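Local coordinates for protein exocyst complex component EXO70 (Saccharomyces cerevisiae, PDB 2B1E) that acts in the exocyst complex, which tethers secretory vesicles to sites of exocytosis, and plays a role in assembly of that complex, at residues A[303-314]-A[412-423]; A[398-407]-A[451-461]. One frame throughout, in Å; residues are numbered along the deposited sequence.

How the contacts relate
The chain leaves helix 268-299 and enters the loop that opens contact 1. That loop runs into helix 311-323. After a short helix, 327-333, comes helix 364-391, and the loop after it supplies residues 398-407 for contact 2. The chain then turns into helix 410-429, which closes contact 1 over a gap of 97 residues. Helix 440-473, further on, closes contact 2 over 43. The two closures therefore cross, since their segments alternate. Their centres lie about 16 Å apart. Helices 410-429 and 440-473 pack directly on each other, with Ile417 on Tyr452 and Leu418 on Met456. Together the contacts bind two interhelical loops to neighbouring helices of the C-terminal region.

Contact 1: residues A[303-314]-A[412-423]; sequences IPSNNGVTEATV and RIGFFILMNLTL
Asn307 OD1 takes two N-H groups from Arg412. The bond from Arg412 NE to Asn307 OD1 is short and nearly straight, 2.6 Å at 164°. It lies in the carbonyl plane, on a lone pair, and close to the guanidinium plane. Arg412 NH2 adds a weak second bond to the same oxygen. The amide and guanidinium planes stand 79° apart, so the amide meets the guanidinium edge crosswise. The arginine chain is fully extended, with CG anti to the backbone N (chi1 177°), and this carries its end out from the helix to the loop. Arg412 NH2 also makes a weak bond to Pro304 O at 3.2 Å and reaches Ile303 O through a water. Ile303 CD1 lies over one guanidinium face, offset toward the rim. An alanine in place of Arg412 would remove all of these donors and is likely to leave Asn307 OD1 without its mate and the turn at Pro304 to Asn307 less firmly held.

One turn further along the helix, Phe416 packs against the loop. Ile303 CG2 meets Phe416 CE2 at 3.7 Å, and Thr310 CG2 approaches Phe416 CE1 at 3.6 Å from the ring edge. Asn307 CB sits at the edge of the Phe415 ring, 3.6 Å from CD2. Asn307 O is buried here with no polar partner; Met419 CG is 3.5 Å from it. Further on, Val309 CG1 presses tightly on Leu423 CD2 at 3.5 Å. Thr310 is the N-cap of helix 311-323, and its OG1 accepts weak bonds from Ala312 N and Thr313 N. A type I beta turn from Pro304 to Asn307 thus leads to an N-capped helix start, and this linker lies along helix 410-429 in the helical, rod-like Exo70 fold.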
loop_
_atom_site.group_PDB
_atom_site.type_symbol
_atom_site.label_atom_id
_atom_site.label_comp_id
_atom_site.label_asym_id
_atom_site.label_seq_id
_atom_site.Cartn_x
_atom_site.Cartn_y
_atom_site.Cartn_z
ATOM N N ILE A 303 10.777 31.762 11.264
ATOM C CA ILE A 303 9.810 31.060 12.096
ATOM C C ILE A 303 8.720 32.063 12.425
ATOM O O ILE A 303 8.964 33.264 12.400
ATOM C CB ILE A 303 10.461 30.506 13.390
ATOM C CG1 ILE A 303 11.327 31.573 14.055
ATOM C CG2 ILE A 303 11.294 29.267 13.055
ATOM C CD1 ILE A 303 12.154 31.049 15.230
ATOM N N PRO A 304 7.500 31.590 12.712
ATOM C CA PRO A 304 6.390 32.493 13.035
ATOM C C PRO A 304 6.700 33.311 14.286
ATOM O O PRO A 304 7.274 32.785 15.251
ATOM C CB PRO A 304 5.219 31.539 13.263
ATOM C CG PRO A 304 5.588 30.336 12.477
ATOM C CD PRO A 304 7.054 30.190 12.759
ATOM N N SER A 305 6.312 34.587 14.275
ATOM C CA SER A 305 6.561 35.458 15.416
ATOM C C SER A 305 5.822 34.967 16.658
ATOM O O SER A 305 6.265 35.204 17.787
ATOM C CB SER A 305 6.144 36.902 15.106
ATOM O OG SER A 305 4.744 37.035 14.958
ATOM N N ASN A 306 4.703 34.280 16.460
ATOM C CA ASN A 306 3.957 33.769 17.601
ATOM C C ASN A 306 4.391 32.344 17.924
ATOM O O ASN A 306 3.876 31.725 18.855
ATOM C CB ASN A 306 2.441 33.837 17.351
ATOM C CG ASN A 306 1.974 32.918 16.232
ATOM O OD1 ASN A 306 2.775 32.308 15.521
ATOM N ND2 ASN A 306 0.655 32.827 16.067
ATOM N N ASN A 307 5.347 31.834 17.149
ATOM C CA ASN A 307 5.877 30.494 17.373
ATOM C C ASN A 307 4.806 29.419 17.338
ATOM O O ASN A 307 4.835 28.492 18.140
ATOM C CB ASN A 307 6.582 30.449 18.727
ATOM C CG ASN A 307 7.746 31.398 18.798
ATOM O OD1 ASN A 307 8.725 31.234 18.083
ATOM N ND2 ASN A 307 7.646 32.402 19.659
ATOM N N GLY A 308 3.880 29.533 16.395
ATOM C CA GLY A 308 2.804 28.563 16.301
ATOM C C GLY A 308 3.003 27.456 15.286
ATOM O O GLY A 308 4.110 27.244 14.776
ATOM N N VAL A 309 1.911 26.753 14.995
ATOM C CA VAL A 309 1.911 25.647 14.045
ATOM C C VAL A 309 2.304 26.140 12.652
ATOM O O VAL A 309 1.838 27.193 12.208
ATOM C CB VAL A 309 0.507 24.990 13.960
ATOM C CG1 VAL A 309 0.546 23.793 13.020
ATOM C CG2 VAL A 309 0.049 24.553 15.340
ATOM N N THR A 310 3.163 25.389 11.967
ATOM C CA THR A 310 3.588 25.779 10.625
ATOM C C THR A 310 2.874 24.944 9.574
ATOM O O THR A 310 2.279 23.905 9.879
ATOM C CB THR A 310 5.098 25.574 10.401
ATOM O OG1 THR A 310 5.380 24.170 10.383
ATOM C CG2 THR A 310 5.913 26.245 11.504
ATOM N N GLU A 311 2.956 25.391 8.326
ATOM C CA GLU A 311 2.327 24.671 7.234
ATOM C C GLU A 311 3.026 23.336 7.016
ATOM O O GLU A 311 2.417 22.388 6.533
ATOM C CB GLU A 311 2.352 25.524 5.964
ATOM C CG GLU A 311 1.625 26.862 6.146
ATOM C CD GLU A 311 1.511 27.673 4.863
ATOM O OE1 GLU A 311 2.563 28.046 4.291
ATOM O OE2 GLU A 311 0.364 27.940 4.433
ATOM N N ALA A 312 4.304 23.256 7.380
ATOM C CA ALA A 312 5.046 22.008 7.227
ATOM C C ALA A 312 4.335 20.964 8.078
ATOM O O ALA A 312 4.079 19.850 7.636
ATOM C CB ALA A 312 6.494 22.178 7.704
ATOM N N THR A 313 3.998 21.351 9.299
ATOM C CA THR A 313 3.319 20.460 10.228
ATOM C C THR A 313 1.921 20.113 9.722
ATOM O O THR A 313 1.546 18.942 9.676
ATOM C CB THR A 313 3.250 21.107 11.630
ATOM O OG1 THR A 313 4.587 21.280 12.122
ATOM C CG2 THR A 313 2.467 20.237 12.603
ATOM N N VAL A 314 1.157 21.130 9.333
ATOM C CA VAL A 314 -0.187 20.903 8.817
ATOM C C VAL A 314 -0.116 19.902 7.664
ATOM O O VAL A 314 -0.840 18.914 7.652
ATOM C CB VAL A 314 -0.834 22.215 8.302
ATOM C CG1 VAL A 314 -2.245 21.935 7.795
ATOM C CG2 VAL A 314 -0.881 23.249 9.416
ATOM N N ARG A 412 12.485 29.398 23.620
ATOM C CA ARG A 412 11.621 29.699 22.475
ATOM C C ARG A 412 11.522 28.547 21.477
ATOM O O ARG A 412 10.434 28.248 20.977
ATOM C CB ARG A 412 12.111 30.954 21.738
ATOM C CG ARG A 412 11.275 31.252 20.497
ATOM C CD ARG A 412 11.715 32.475 19.698
ATOM N NE ARG A 412 10.837 32.630 18.536
ATOM C CZ ARG A 412 10.933 33.593 17.626
ATOM N NH1 ARG A 412 11.880 34.520 17.720
ATOM N NH2 ARG A 412 10.075 33.630 16.616
ATOM N N ILE A 413 12.659 27.923 21.163
ATOM C CA ILE A 413 12.662 26.805 20.235
ATOM C C ILE A 413 11.856 25.662 20.853
ATOM O O ILE A 413 11.069 24.998 20.165
ATOM C CB ILE A 413 14.107 26.344 19.920
ATOM C CG1 ILE A 413 14.823 27.427 19.104
ATOM C CG2 ILE A 413 14.078 25.009 19.172
ATOM C CD1 ILE A 413 16.367 27.271 19.037
ATOM N N GLY A 414 12.025 25.449 22.153
ATOM C CA GLY A 414 11.269 24.395 22.814
ATOM C C GLY A 414 9.771 24.629 22.683
ATOM O O GLY A 414 9.001 23.710 22.390
ATOM N N PHE A 415 9.361 25.874 22.897
ATOM C CA PHE A 415 7.953 26.261 22.803
ATOM C C PHE A 415 7.445 26.053 21.373
ATOM O O PHE A 415 6.382 25.464 21.149
ATOM C CB PHE A 415 7.804 27.731 23.212
ATOM C CG PHE A 415 6.401 28.266 23.066
ATOM C CD1 PHE A 415 5.402 27.893 23.964
ATOM C CD2 PHE A 415 6.078 29.133 22.025
ATOM C CE1 PHE A 415 4.093 28.377 23.828
ATOM C CE2 PHE A 415 4.769 29.627 21.878
ATOM C CZ PHE A 415 3.775 29.245 22.784
ATOM N N PHE A 416 8.204 26.554 20.403
ATOM C CA PHE A 416 7.850 26.417 18.992
ATOM C C PHE A 416 7.612 24.949 18.611
ATOM O O PHE A 416 6.577 24.614 18.026
ATOM C CB PHE A 416 8.960 27.054 18.137
ATOM C CG PHE A 416 8.811 26.850 16.650
ATOM C CD1 PHE A 416 7.631 27.206 15.985
ATOM C CD2 PHE A 416 9.869 26.338 15.910
ATOM C CE1 PHE A 416 7.515 27.053 14.603
ATOM C CE2 PHE A 416 9.772 26.179 14.519
ATOM C CZ PHE A 416 8.593 26.537 13.862
ATOM N N ILE A 417 8.539 24.060 18.961
ATOM C CA ILE A 417 8.368 22.650 18.614
ATOM C C ILE A 417 7.135 22.053 19.307
ATOM O O ILE A 417 6.365 21.304 18.694
ATOM C CB ILE A 417 9.619 21.809 18.990
ATOM C CG1 ILE A 417 10.870 22.390 18.316
ATOM C CG2 ILE A 417 9.428 20.354 18.536
ATOM C CD1 ILE A 417 10.751 22.528 16.780
ATOM N N LEU A 418 6.939 22.385 20.578
ATOM C CA LEU A 418 5.786 21.857 21.298
ATOM C C LEU A 418 4.465 22.353 20.714
ATOM O O LEU A 418 3.487 21.607 20.679
ATOM C CB LEU A 418 5.882 22.193 22.786
ATOM C CG LEU A 418 6.932 21.374 23.547
ATOM C CD1 LEU A 418 7.182 22.013 24.884
ATOM C CD2 LEU A 418 6.481 19.940 23.719
ATOM N N MET A 419 4.418 23.593 20.231
ATOM C CA MET A 419 3.162 24.076 19.666
ATOM C C MET A 419 2.813 23.252 18.435
ATOM O O MET A 419 1.638 22.983 18.164
ATOM C CB MET A 419 3.234 25.569 19.300
ATOM C CG MET A 419 3.119 26.527 20.499
ATOM S SD MET A 419 1.566 26.384 21.461
ATOM C CE MET A 419 0.420 27.143 20.320
ATOM N N ASN A 420 3.832 22.841 17.689
ATOM C CA ASN A 420 3.594 22.040 16.509
ATOM C C ASN A 420 3.246 20.607 16.918
ATOM O O ASN A 420 2.305 20.018 16.385
ATOM C CB ASN A 420 4.819 22.069 15.583
ATOM C CG ASN A 420 4.956 23.397 14.840
ATOM O OD1 ASN A 420 5.447 24.391 15.384
ATOM N ND2 ASN A 420 4.507 23.418 13.600
ATOM N N LEU A 421 3.989 20.047 17.866
ATOM C CA LEU A 421 3.701 18.689 18.313
ATOM C C LEU A 421 2.296 18.596 18.906
ATOM O O LEU A 421 1.721 17.513 18.962
ATOM C CB LEU A 421 4.729 18.226 19.344
ATOM C CG LEU A 421 6.125 17.879 18.813
ATOM C CD1 LEU A 421 7.054 17.599 20.000
ATOM C CD2 LEU A 421 6.051 16.666 17.882
ATOM N N THR A 422 1.752 19.724 19.354
ATOM C CA THR A 422 0.405 19.741 19.919
ATOM C C THR A 422 -0.596 19.366 18.830
ATOM O O THR A 422 -1.500 18.555 19.060
ATOM C CB THR A 422 0.049 21.126 20.499
ATOM O OG1 THR A 422 0.697 21.285 21.763
ATOM C CG2 THR A 422 -1.460 21.262 20.688
ATOM N N LEU A 423 -0.437 19.953 17.644
ATOM C CA LEU A 423 -1.324 19.625 16.535
ATOM C C LEU A 423 -1.034 18.182 16.126
ATOM O O LEU A 423 -1.954 17.423 15.816
ATOM C CB LEU A 423 -1.106 20.558 15.340
ATOM C CG LEU A 423 -1.902 20.142 14.093
ATOM C CD1 LEU A 423 -3.389 20.139 14.416
ATOM C CD2 LEU A 423 -1.614 21.081 12.943
HETATM O O HOH W 1 10.123 35.034 14.192
#

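Contact 2: residues A[398-407]-A[451-461]; sequences DVANPNSSKN and RYISYMVSDWR
The side chains of Pro402 and Tyr455 cross at about a right angle, with Pro402 CG 3.5 Å from Tyr455 CE1. Pro402 CG also comes within 4.0 Å of Arg451 CG, and Pro402 CB lies 3.7 Å from Ser454 OG. The proline thus sits on the helix surface between these three residues. Beyond it, the Tyr455 hydroxyl reaches the loop backbone. Asn401 N donates to Tyr455 OH at 2.9 Å and 153°. The same hydroxyl is hydrogen-bonded to Glu384 of helix 364-391, which also bonds Tyr452 OH and Ala400 N. On the helix side, Tyr452 CD1 lies over the centre of one Tyr455 face.

The loop is shaped by an Asx turn within a type I beta turn from Asn401 to Ser404. Asn401 OD1 accepts from Asn403 N at 3.1 Å, with the donor well above the carbonyl plane. Asn401 ND2 donates to Asp398 OD2, so both ends of this amide are engaged. This folded loop joins helices 364-391 and 410-429 and rests on helix 440-473.

Ala400 CB sits over the centre of one face of the Arg451 guanidinium, 3.7 Å above its plane. Arg451 NH1 bonds Tyr452 OH in the guanidinium plane, which fixes how the group is turned. At the other end, a water donates to Asn403 OD1 and accepts from Ser458 OG and Arg461 NH2. Arg461 bends back at chi3 (-78°) toward its own helix, where Arg461 NH2 donates to Ser454 OG at 3.0 Å.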
loop_
_atom_site.group_PDB
_atom_site.type_symbol
_atom_site.label_atom_id
_atom_site.label_comp_id
_atom_site.label_asym_id
_atom_site.label_seq_id
_atom_site.Cartn_x
_atom_site.Cartn_y
_atom_site.Cartn_z
ATOM N N ASP A 398 22.673 22.470 16.693
ATOM C CA ASP A 398 22.924 21.331 17.564
ATOM C C ASP A 398 21.553 20.881 18.044
ATOM O O ASP A 398 21.111 21.233 19.134
ATOM C CB ASP A 398 23.818 21.725 18.746
ATOM C CG ASP A 398 24.097 20.552 19.675
ATOM O OD1 ASP A 398 23.966 19.395 19.218
ATOM O OD2 ASP A 398 24.455 20.779 20.850
ATOM N N VAL A 399 20.873 20.113 17.200
ATOM C CA VAL A 399 19.530 19.638 17.496
ATOM C C VAL A 399 19.495 18.480 18.478
ATOM O O VAL A 399 20.503 17.799 18.700
ATOM C CB VAL A 399 18.793 19.188 16.207
ATOM C CG1 VAL A 399 18.736 20.341 15.206
ATOM C CG2 VAL A 399 19.493 17.967 15.598
ATOM N N ALA A 400 18.313 18.259 19.049
ATOM C CA ALA A 400 18.093 17.181 19.999
ATOM C C ALA A 400 19.067 17.237 21.159
ATOM O O ALA A 400 19.552 16.207 21.618
ATOM C CB ALA A 400 18.202 15.836 19.294
ATOM N N ASN A 401 19.366 18.436 21.630
ATOM C CA ASN A 401 20.277 18.571 22.752
ATOM C C ASN A 401 19.808 19.661 23.701
ATOM O O ASN A 401 20.139 20.827 23.531
ATOM C CB ASN A 401 21.695 18.872 22.259
ATOM C CG ASN A 401 22.681 19.034 23.400
ATOM O OD1 ASN A 401 22.378 18.689 24.547
ATOM N ND2 ASN A 401 23.872 19.548 23.093
ATOM N N PRO A 402 19.009 19.286 24.714
ATOM C CA PRO A 402 18.462 20.191 25.728
ATOM C C PRO A 402 19.529 20.869 26.592
ATOM O O PRO A 402 19.240 21.837 27.290
ATOM C CB PRO A 402 17.571 19.275 26.568
ATOM C CG PRO A 402 17.138 18.235 25.592
ATOM C CD PRO A 402 18.397 17.950 24.821
ATOM N N ASN A 403 20.757 20.355 26.543
ATOM C CA ASN A 403 21.851 20.896 27.345
ATOM C C ASN A 403 22.862 21.738 26.581
ATOM O O ASN A 403 23.912 22.085 27.119
ATOM C CB ASN A 403 22.594 19.754 28.042
ATOM C CG ASN A 403 21.668 18.860 28.830
ATOM O OD1 ASN A 403 20.967 19.316 29.731
ATOM N ND2 ASN A 403 21.654 17.576 28.488
ATOM N N SER A 404 22.556 22.061 25.332
ATOM C CA SER A 404 23.459 22.871 24.522
ATOM C C SER A 404 23.619 24.287 25.088
ATOM O O SER A 404 22.654 25.055 25.135
ATOM C CB SER A 404 22.932 22.955 23.092
ATOM O OG SER A 404 23.727 23.833 22.333
ATOM N N SER A 405 24.835 24.635 25.511
ATOM C CA SER A 405 25.078 25.973 26.049
ATOM C C SER A 405 25.139 26.939 24.872
ATOM O O SER A 405 24.769 28.106 24.997
ATOM C CB SER A 405 26.396 26.023 26.833
ATOM O OG SER A 405 27.510 25.846 25.976
ATOM N N LYS A 406 25.609 26.433 23.733
ATOM C CA LYS A 406 25.709 27.206 22.493
ATOM C C LYS A 406 24.329 27.638 22.012
ATOM O O LYS A 406 24.184 28.649 21.341
ATOM C CB LYS A 406 26.359 26.361 21.395
ATOM C CG LYS A 406 27.864 26.487 21.298
ATOM C CD LYS A 406 28.247 27.754 20.553
ATOM C CE LYS A 406 29.715 27.743 20.144
ATOM N NZ LYS A 406 30.020 28.900 19.252
ATOM N N ASN A 407 23.314 26.850 22.333
ATOM C CA ASN A 407 21.964 27.206 21.925
ATOM C C ASN A 407 21.407 28.188 22.951
ATOM O O ASN A 407 20.998 27.784 24.043
ATOM C CB ASN A 407 21.087 25.962 21.864
ATOM C CG ASN A 407 19.737 26.241 21.247
ATOM O OD1 ASN A 407 19.345 27.400 21.083
ATOM N ND2 ASN A 407 19.011 25.182 20.907
ATOM N N ARG A 451 11.639 15.969 25.426
ATOM C CA ARG A 451 12.873 16.611 24.968
ATOM C C ARG A 451 12.662 18.116 24.888
ATOM O O ARG A 451 13.470 18.887 25.404
ATOM C CB ARG A 451 13.280 16.089 23.582
ATOM C CG ARG A 451 14.510 16.777 22.983
ATOM C CD ARG A 451 14.591 16.567 21.465
ATOM N NE ARG A 451 14.767 15.159 21.104
ATOM C CZ ARG A 451 14.719 14.696 19.859
ATOM N NH1 ARG A 451 14.494 15.530 18.850
ATOM N NH2 ARG A 451 14.914 13.402 19.617
ATOM N N TYR A 452 11.564 18.533 24.258
ATOM C CA TYR A 452 11.287 19.953 24.106
ATOM C C TYR A 452 10.710 20.598 25.359
ATOM O O TYR A 452 10.784 21.817 25.527
ATOM C CB TYR A 452 10.427 20.176 22.847
ATOM C CG TYR A 452 11.218 19.781 21.618
ATOM C CD1 TYR A 452 12.335 20.523 21.226
ATOM C CD2 TYR A 452 10.959 18.586 20.943
ATOM C CE1 TYR A 452 13.183 20.081 20.215
ATOM C CE2 TYR A 452 11.804 18.138 19.921
ATOM C CZ TYR A 452 12.916 18.886 19.566
ATOM O OH TYR A 452 13.782 18.429 18.586
ATOM N N ILE A 453 10.148 19.787 26.252
ATOM C CA ILE A 453 9.671 20.320 27.522
ATOM C C ILE A 453 10.992 20.664 28.205
ATOM O O ILE A 453 11.149 21.722 28.808
ATOM C CB ILE A 453 8.943 19.246 28.367
ATOM C CG1 ILE A 453 7.532 19.013 27.816
ATOM C CG2 ILE A 453 8.910 19.671 29.836
ATOM C CD1 ILE A 453 6.906 17.672 28.256
ATOM N N SER A 454 11.956 19.755 28.076
ATOM C CA SER A 454 13.273 19.952 28.666
ATOM C C SER A 454 13.940 21.221 28.107
ATOM O O SER A 454 14.608 21.949 28.842
ATOM C CB SER A 454 14.150 18.716 28.422
ATOM O OG SER A 454 15.211 18.679 29.362
ATOM N N TYR A 455 13.766 21.489 26.814
ATOM C CA TYR A 455 14.322 22.714 26.223
ATOM C C TYR A 455 13.767 23.930 26.984
ATOM O O TYR A 455 14.505 24.856 27.310
ATOM C CB TYR A 455 13.930 22.848 24.742
ATOM C CG TYR A 455 14.922 22.268 23.750
ATOM C CD1 TYR A 455 15.360 20.954 23.865
ATOM C CD2 TYR A 455 15.385 23.022 22.668
ATOM C CE1 TYR A 455 16.225 20.399 22.946
ATOM C CE2 TYR A 455 16.261 22.466 21.725
ATOM C CZ TYR A 455 16.675 21.152 21.880
ATOM O OH TYR A 455 17.558 20.577 20.987
ATOM N N MET A 456 12.466 23.919 27.270
ATOM C CA MET A 456 11.828 25.038 27.976
ATOM C C MET A 456 12.227 25.165 29.445
ATOM O O MET A 456 12.201 26.256 30.003
ATOM C CB MET A 456 10.288 24.939 27.890
ATOM C CG MET A 456 9.701 25.182 26.493
ATOM S SD MET A 456 7.889 25.441 26.475
ATOM C CE MET A 456 7.351 23.943 27.205
ATOM N N VAL A 457 12.582 24.052 30.071
ATOM C CA VAL A 457 12.980 24.060 31.480
ATOM C C VAL A 457 14.477 24.343 31.656
ATOM O O VAL A 457 14.913 24.770 32.731
ATOM C CB VAL A 457 12.635 22.689 32.143
ATOM C CG1 VAL A 457 13.169 22.623 33.564
ATOM C CG2 VAL A 457 11.129 22.487 32.158
ATOM N N SER A 458 15.251 24.139 30.589
ATOM C CA SER A 458 16.700 24.310 30.639
ATOM C C SER A 458 17.240 25.617 31.195
ATOM O O SER A 458 18.182 25.609 31.986
ATOM C CB SER A 458 17.318 24.077 29.262
ATOM O OG SER A 458 18.736 24.109 29.369
ATOM N N ASP A 459 16.664 26.739 30.774
ATOM C CA ASP A 459 17.118 28.039 31.250
ATOM C C ASP A 459 16.901 28.167 32.755
ATOM O O ASP A 459 17.667 28.836 33.452
ATOM C CB ASP A 459 16.395 29.162 30.494
ATOM C CG ASP A 459 16.861 29.292 29.032
ATOM O OD1 ASP A 459 17.524 28.363 28.511
ATOM O OD2 ASP A 459 16.550 30.324 28.392
ATOM N N TRP A 460 15.853 27.528 33.262
ATOM C CA TRP A 460 15.587 27.576 34.687
ATOM C C TRP A 460 16.647 26.744 35.425
ATOM O O TRP A 460 17.016 27.070 36.555
ATOM C CB TRP A 460 14.184 27.036 35.008
ATOM C CG TRP A 460 13.071 27.892 34.508
ATOM C CD1 TRP A 460 12.410 27.768 33.314
ATOM C CD2 TRP A 460 12.484 29.016 35.176
ATOM N NE1 TRP A 460 11.449 28.739 33.199
ATOM C CE2 TRP A 460 11.471 29.523 34.327
ATOM C CE3 TRP A 460 12.712 29.645 36.411
ATOM C CZ2 TRP A 460 10.688 30.631 34.673
ATOM C CZ3 TRP A 460 11.931 30.747 36.755
ATOM C CH2 TRP A 460 10.932 31.228 35.888
ATOM N N ARG A 461 17.133 25.679 34.788
ATOM C CA ARG A 461 18.162 24.846 35.413
ATOM C C ARG A 461 19.442 25.670 35.564
ATOM O O ARG A 461 20.144 25.559 36.580
ATOM C CB ARG A 461 18.440 23.585 34.580
ATOM C CG ARG A 461 17.283 22.588 34.542
ATOM C CD ARG A 461 17.698 21.252 33.906
ATOM N NE ARG A 461 17.752 21.294 32.444
ATOM C CZ ARG A 461 16.790 20.837 31.645
ATOM N NH1 ARG A 461 15.692 20.300 32.157
ATOM N NH2 ARG A 461 16.929 20.909 30.331
HETATM O O HOH W 2 19.508 21.452 30.183
HETATM O O HOH W 3 18.694 28.759 25.958
#